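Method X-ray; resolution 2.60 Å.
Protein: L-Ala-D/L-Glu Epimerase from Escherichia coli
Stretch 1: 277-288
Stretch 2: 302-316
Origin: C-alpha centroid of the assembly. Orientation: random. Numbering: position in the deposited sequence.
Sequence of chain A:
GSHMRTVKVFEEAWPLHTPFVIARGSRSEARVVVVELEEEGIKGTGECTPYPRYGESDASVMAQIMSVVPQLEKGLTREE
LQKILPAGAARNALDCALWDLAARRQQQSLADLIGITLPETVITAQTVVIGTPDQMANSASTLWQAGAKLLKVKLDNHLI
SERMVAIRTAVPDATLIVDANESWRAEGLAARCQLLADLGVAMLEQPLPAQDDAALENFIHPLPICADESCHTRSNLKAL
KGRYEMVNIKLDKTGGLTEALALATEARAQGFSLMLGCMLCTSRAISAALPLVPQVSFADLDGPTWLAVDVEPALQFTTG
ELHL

Stretch 1, residues 277-288: GCMLCTSRAISA
Stretch 2 (302-316) DGPTWLAVDVEPALQ

How a chain segment packs against the start of a helix is well illustrated by L-Ala-D/L-Glu epimerase, where residues 277-288 meet residues 302-316 and bury 669 Å² between them. The first stretch is extended through C281 and leads through T282, the N-cap, into a helix; the second opens with a 3-10 turn, 303-306, and then runs on irregularly, with a cis peptide bond before P313. CA atoms approach most closely at L280-G303 (4.7 Å), T282-P304 (4.9 Å) and S283-A314 (5.6 Å), so P304, early in the second stretch, and A314, late in it, both come near the start of the helix, at T282 and S283.

The first principle is that where two backbones come close, a residue without a side chain can fill the gap. G303 (phi/psi -44/-48) lies against the extended loop, with its N 3.5 Å from C278 SG (chi1 p) and its CA 3.9 Å from M279 O. An ideal CB here would lie 2.5 Å from M279 O and 3.0 Å from C278 SG, both clashes; the hollow has room for a glycine but not for a side chain. Next to it P304, with its ring C-gamma exo, packs against both C281 and the helix. P304 CA makes a CA-H...O contact of 3.2 Å with C281 O, and P304 CG presses to 3.4 Å from I286 CG1 (chi1 m, chi2 m). L280 (m, t) starts sideways, yet its end swings in to set CD2 3.5 Å from W306 CB. L307 (m, t) brings CD1 3.3 Å from C281 O.

The second principle is that a helix start offers polar groups that a neighbouring loop can satisfy. T282 (chi1 p, phi/psi -98/173) is the N-cap, its OG1 accepting from R284 N at 3.2 Å. D310 (chi1 t, chi2 -5°) reaches in from the loop: S283 N donates to D310 OD1 at 3.1 Å and 164°, while S283 OG donates to D310 OD2 at 2.5 Å. The carboxylate thus grips backbone and side chain of one residue. With chi1 m, S283 OG also accepts from L315 N, 3.0 Å away and nearly linear at 176°, linking two separate parts of the loop. D310 OD1 is further held by V311 N, a very short 2.5 Å bond.

Apolar side chains lie beside this polar knot. V311 (chi1 m) points toward the helix start, CG1 resting 3.7 Å from T282 CB and over one face of the R284 guanidinium, 3.9 Å from R284 CZ. L315 (m, t) also points inward, its CD1 3.6 Å from I286 CB and 3.9 Å from S287 OG.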

# COMPACT_ATOMS: atom_id res chain seq x y z
N GLY A 277 2.22 -0.08 1.84
CA GLY A 277 1.86 -0.63 0.55
C GLY A 277 1.12 0.36 -0.32
O GLY A 277 1.01 1.54 0.01
N CYS A 278 0.60 -0.11 -1.44
CA CYS A 278 -0.14 0.76 -2.35
C CYS A 278 -0.96 -0.13 -3.24
O CYS A 278 -0.81 -1.35 -3.23
CB CYS A 278 0.83 1.56 -3.22
SG CYS A 278 1.62 0.53 -4.52
N MET A 279 -1.85 0.48 -4.02
CA MET A 279 -2.69 -0.23 -4.98
C MET A 279 -2.12 0.23 -6.33
O MET A 279 -1.11 0.94 -6.35
CB MET A 279 -4.14 0.22 -4.88
CG MET A 279 -4.73 0.14 -3.50
SD MET A 279 -5.06 -1.55 -3.05
CE MET A 279 -6.02 -1.33 -1.60
N LEU A 280 -2.75 -0.17 -7.43
CA LEU A 280 -2.31 0.31 -8.74
C LEU A 280 -2.75 1.78 -8.71
O LEU A 280 -3.89 2.08 -8.39
CB LEU A 280 -3.03 -0.45 -9.86
CG LEU A 280 -2.56 -1.89 -10.08
CD1 LEU A 280 -3.38 -2.55 -11.16
CD2 LEU A 280 -1.08 -1.88 -10.46
N CYS A 281 -1.84 2.69 -9.05
CA CYS A 281 -2.16 4.11 -8.98
C CYS A 281 -1.16 4.96 -9.76
O CYS A 281 -0.22 4.44 -10.34
CB CYS A 281 -2.15 4.54 -7.51
SG CYS A 281 -0.52 4.23 -6.71
N THR A 282 -1.37 6.28 -9.75
CA THR A 282 -0.44 7.19 -10.42
C THR A 282 0.46 7.73 -9.31
O THR A 282 0.22 7.47 -8.13
CB THR A 282 -1.15 8.39 -11.08
OG1 THR A 282 -1.57 9.31 -10.07
CG2 THR A 282 -2.35 7.93 -11.89
N SER A 283 1.49 8.49 -9.69
CA SER A 283 2.41 9.05 -8.71
C SER A 283 1.69 9.84 -7.62
O SER A 283 2.18 9.93 -6.49
CB SER A 283 3.45 9.93 -9.38
OG SER A 283 4.31 9.15 -10.20
N ARG A 284 0.53 10.40 -7.95
CA ARG A 284 -0.23 11.19 -6.99
C ARG A 284 -0.50 10.43 -5.70
O ARG A 284 -0.40 11.00 -4.62
CB ARG A 284 -1.56 11.65 -7.61
CG ARG A 284 -1.43 12.84 -8.57
CD ARG A 284 -2.78 13.25 -9.14
NE ARG A 284 -3.42 12.12 -9.79
CZ ARG A 284 -4.16 12.20 -10.89
NH1 ARG A 284 -4.35 13.37 -11.48
NH2 ARG A 284 -4.66 11.09 -11.43
N ALA A 285 -0.83 9.15 -5.82
CA ALA A 285 -1.12 8.35 -4.64
C ALA A 285 0.12 7.98 -3.84
O ALA A 285 0.07 7.89 -2.62
CB ALA A 285 -1.88 7.08 -5.04
N ILE A 286 1.24 7.77 -4.53
CA ILE A 286 2.47 7.42 -3.83
C ILE A 286 2.93 8.64 -3.03
O ILE A 286 3.22 8.54 -1.84
CB ILE A 286 3.58 6.99 -4.82
CG1 ILE A 286 3.08 5.84 -5.69
CG2 ILE A 286 4.80 6.52 -4.05
CD1 ILE A 286 2.59 4.63 -4.89
N SER A 287 2.97 9.80 -3.69
CA SER A 287 3.37 11.05 -3.04
C SER A 287 2.59 11.24 -1.74
O SER A 287 3.16 11.63 -0.73
CB SER A 287 3.10 12.26 -3.94
OG SER A 287 3.86 12.19 -5.14
N ALA A 288 1.29 10.98 -1.78
CA ALA A 288 0.44 11.14 -0.61
C ALA A 288 0.80 10.17 0.52
O ALA A 288 0.48 10.43 1.68
CB ALA A 288 -1.03 10.96 -1.01
N ASP A 302 5.79 0.81 -5.76
CA ASP A 302 5.97 0.92 -7.20
C ASP A 302 4.70 0.80 -8.05
O ASP A 302 4.78 0.58 -9.25
CB ASP A 302 7.05 -0.07 -7.69
CG ASP A 302 6.59 -1.52 -7.70
OD1 ASP A 302 7.38 -2.37 -8.14
OD2 ASP A 302 5.44 -1.81 -7.27
N GLY A 303 3.54 0.97 -7.43
CA GLY A 303 2.30 0.88 -8.18
C GLY A 303 2.34 1.61 -9.52
O GLY A 303 1.96 1.05 -10.55
N PRO A 304 2.81 2.87 -9.55
CA PRO A 304 2.86 3.60 -10.82
C PRO A 304 3.61 2.91 -11.97
O PRO A 304 3.24 3.07 -13.12
CB PRO A 304 3.52 4.92 -10.43
CG PRO A 304 3.05 5.12 -9.02
CD PRO A 304 3.22 3.73 -8.43
N THR A 305 4.66 2.15 -11.66
CA THR A 305 5.44 1.48 -12.71
C THR A 305 4.63 0.43 -13.46
O THR A 305 5.04 -0.02 -14.53
CB THR A 305 6.74 0.81 -12.17
OG1 THR A 305 6.40 -0.27 -11.29
CG2 THR A 305 7.59 1.82 -11.40
N TRP A 306 3.48 0.05 -12.91
CA TRP A 306 2.64 -0.95 -13.56
C TRP A 306 1.77 -0.32 -14.64
O TRP A 306 1.11 -1.02 -15.39
CB TRP A 306 1.75 -1.67 -12.53
CG TRP A 306 2.50 -2.43 -11.48
CD1 TRP A 306 3.20 -1.91 -10.42
CD2 TRP A 306 2.66 -3.85 -11.40
NE1 TRP A 306 3.79 -2.92 -9.69
CE2 TRP A 306 3.47 -4.12 -10.27
CE3 TRP A 306 2.20 -4.93 -12.17
CZ2 TRP A 306 3.84 -5.42 -9.90
CZ3 TRP A 306 2.56 -6.23 -11.79
CH2 TRP A 306 3.37 -6.46 -10.67
N LEU A 307 1.77 1.01 -14.70
CA LEU A 307 0.96 1.70 -15.70
C LEU A 307 1.81 2.03 -16.93
O LEU A 307 2.98 2.40 -16.79
CB LEU A 307 0.37 2.99 -15.13
CG LEU A 307 -0.29 2.96 -13.75
CD1 LEU A 307 -0.99 4.28 -13.54
CD2 LEU A 307 -1.28 1.84 -13.65
N ALA A 308 1.21 1.91 -18.11
CA ALA A 308 1.90 2.21 -19.37
C ALA A 308 2.49 3.62 -19.31
O ALA A 308 3.63 3.86 -19.70
CB ALA A 308 0.94 2.08 -20.55
N VAL A 309 1.67 4.55 -18.83
CA VAL A 309 2.08 5.94 -18.68
C VAL A 309 1.65 6.38 -17.29
O VAL A 309 0.85 5.71 -16.64
CB VAL A 309 1.41 6.85 -19.73
CG1 VAL A 309 2.01 6.59 -21.11
CG2 VAL A 309 -0.09 6.61 -19.75
N ASP A 310 2.20 7.50 -16.85
CA ASP A 310 1.90 8.04 -15.52
C ASP A 310 1.54 9.51 -15.68
O ASP A 310 1.50 10.04 -16.80
CB ASP A 310 3.15 7.89 -14.64
CG ASP A 310 2.87 8.15 -13.16
OD1 ASP A 310 1.74 8.54 -12.79
OD2 ASP A 310 3.81 7.97 -12.36
N VAL A 311 1.25 10.17 -14.57
CA VAL A 311 0.92 11.58 -14.62
C VAL A 311 2.18 12.32 -15.06
O VAL A 311 3.24 11.73 -15.21
CB VAL A 311 0.46 12.10 -13.26
CG1 VAL A 311 -0.92 11.57 -12.95
CG2 VAL A 311 1.44 11.67 -12.18
N GLU A 312 2.05 13.62 -15.26
CA GLU A 312 3.17 14.44 -15.68
C GLU A 312 3.15 15.68 -14.80
O GLU A 312 2.20 16.45 -14.83
CB GLU A 312 2.96 14.82 -17.15
CG GLU A 312 4.22 15.10 -17.95
CD GLU A 312 3.90 15.51 -19.38
OE1 GLU A 312 3.24 16.55 -19.58
OE2 GLU A 312 4.30 14.77 -20.31
N PRO A 313 4.19 15.89 -13.98
CA PRO A 313 5.39 15.06 -13.79
C PRO A 313 5.12 13.84 -12.93
O PRO A 313 4.15 13.80 -12.16
CB PRO A 313 6.35 16.02 -13.11
CG PRO A 313 5.43 16.74 -12.18
CD PRO A 313 4.24 17.06 -13.09
N ALA A 314 5.99 12.85 -13.04
CA ALA A 314 5.86 11.62 -12.29
C ALA A 314 7.06 11.42 -11.39
O ALA A 314 8.08 12.09 -11.54
CB ALA A 314 5.73 10.45 -13.24
N LEU A 315 6.93 10.49 -10.44
CA LEU A 315 8.03 10.17 -9.54
C LEU A 315 9.00 9.29 -10.32
O LEU A 315 8.59 8.51 -11.19
CB LEU A 315 7.52 9.39 -8.32
CG LEU A 315 6.65 10.15 -7.32
CD1 LEU A 315 6.10 9.17 -6.30
CD2 LEU A 315 7.45 11.24 -6.64
N GLN A 316 10.29 9.42 -10.02
CA GLN A 316 11.28 8.63 -10.73
C GLN A 316 11.59 7.28 -10.08
O GLN A 316 12.09 7.21 -8.96
CB GLN A 316 12.56 9.46 -10.92
CG GLN A 316 12.34 10.64 -11.86
CD GLN A 316 11.71 10.22 -13.19
OE1 GLN A 316 12.33 9.51 -13.99
NE2 GLN A 316 10.46 10.64 -13.42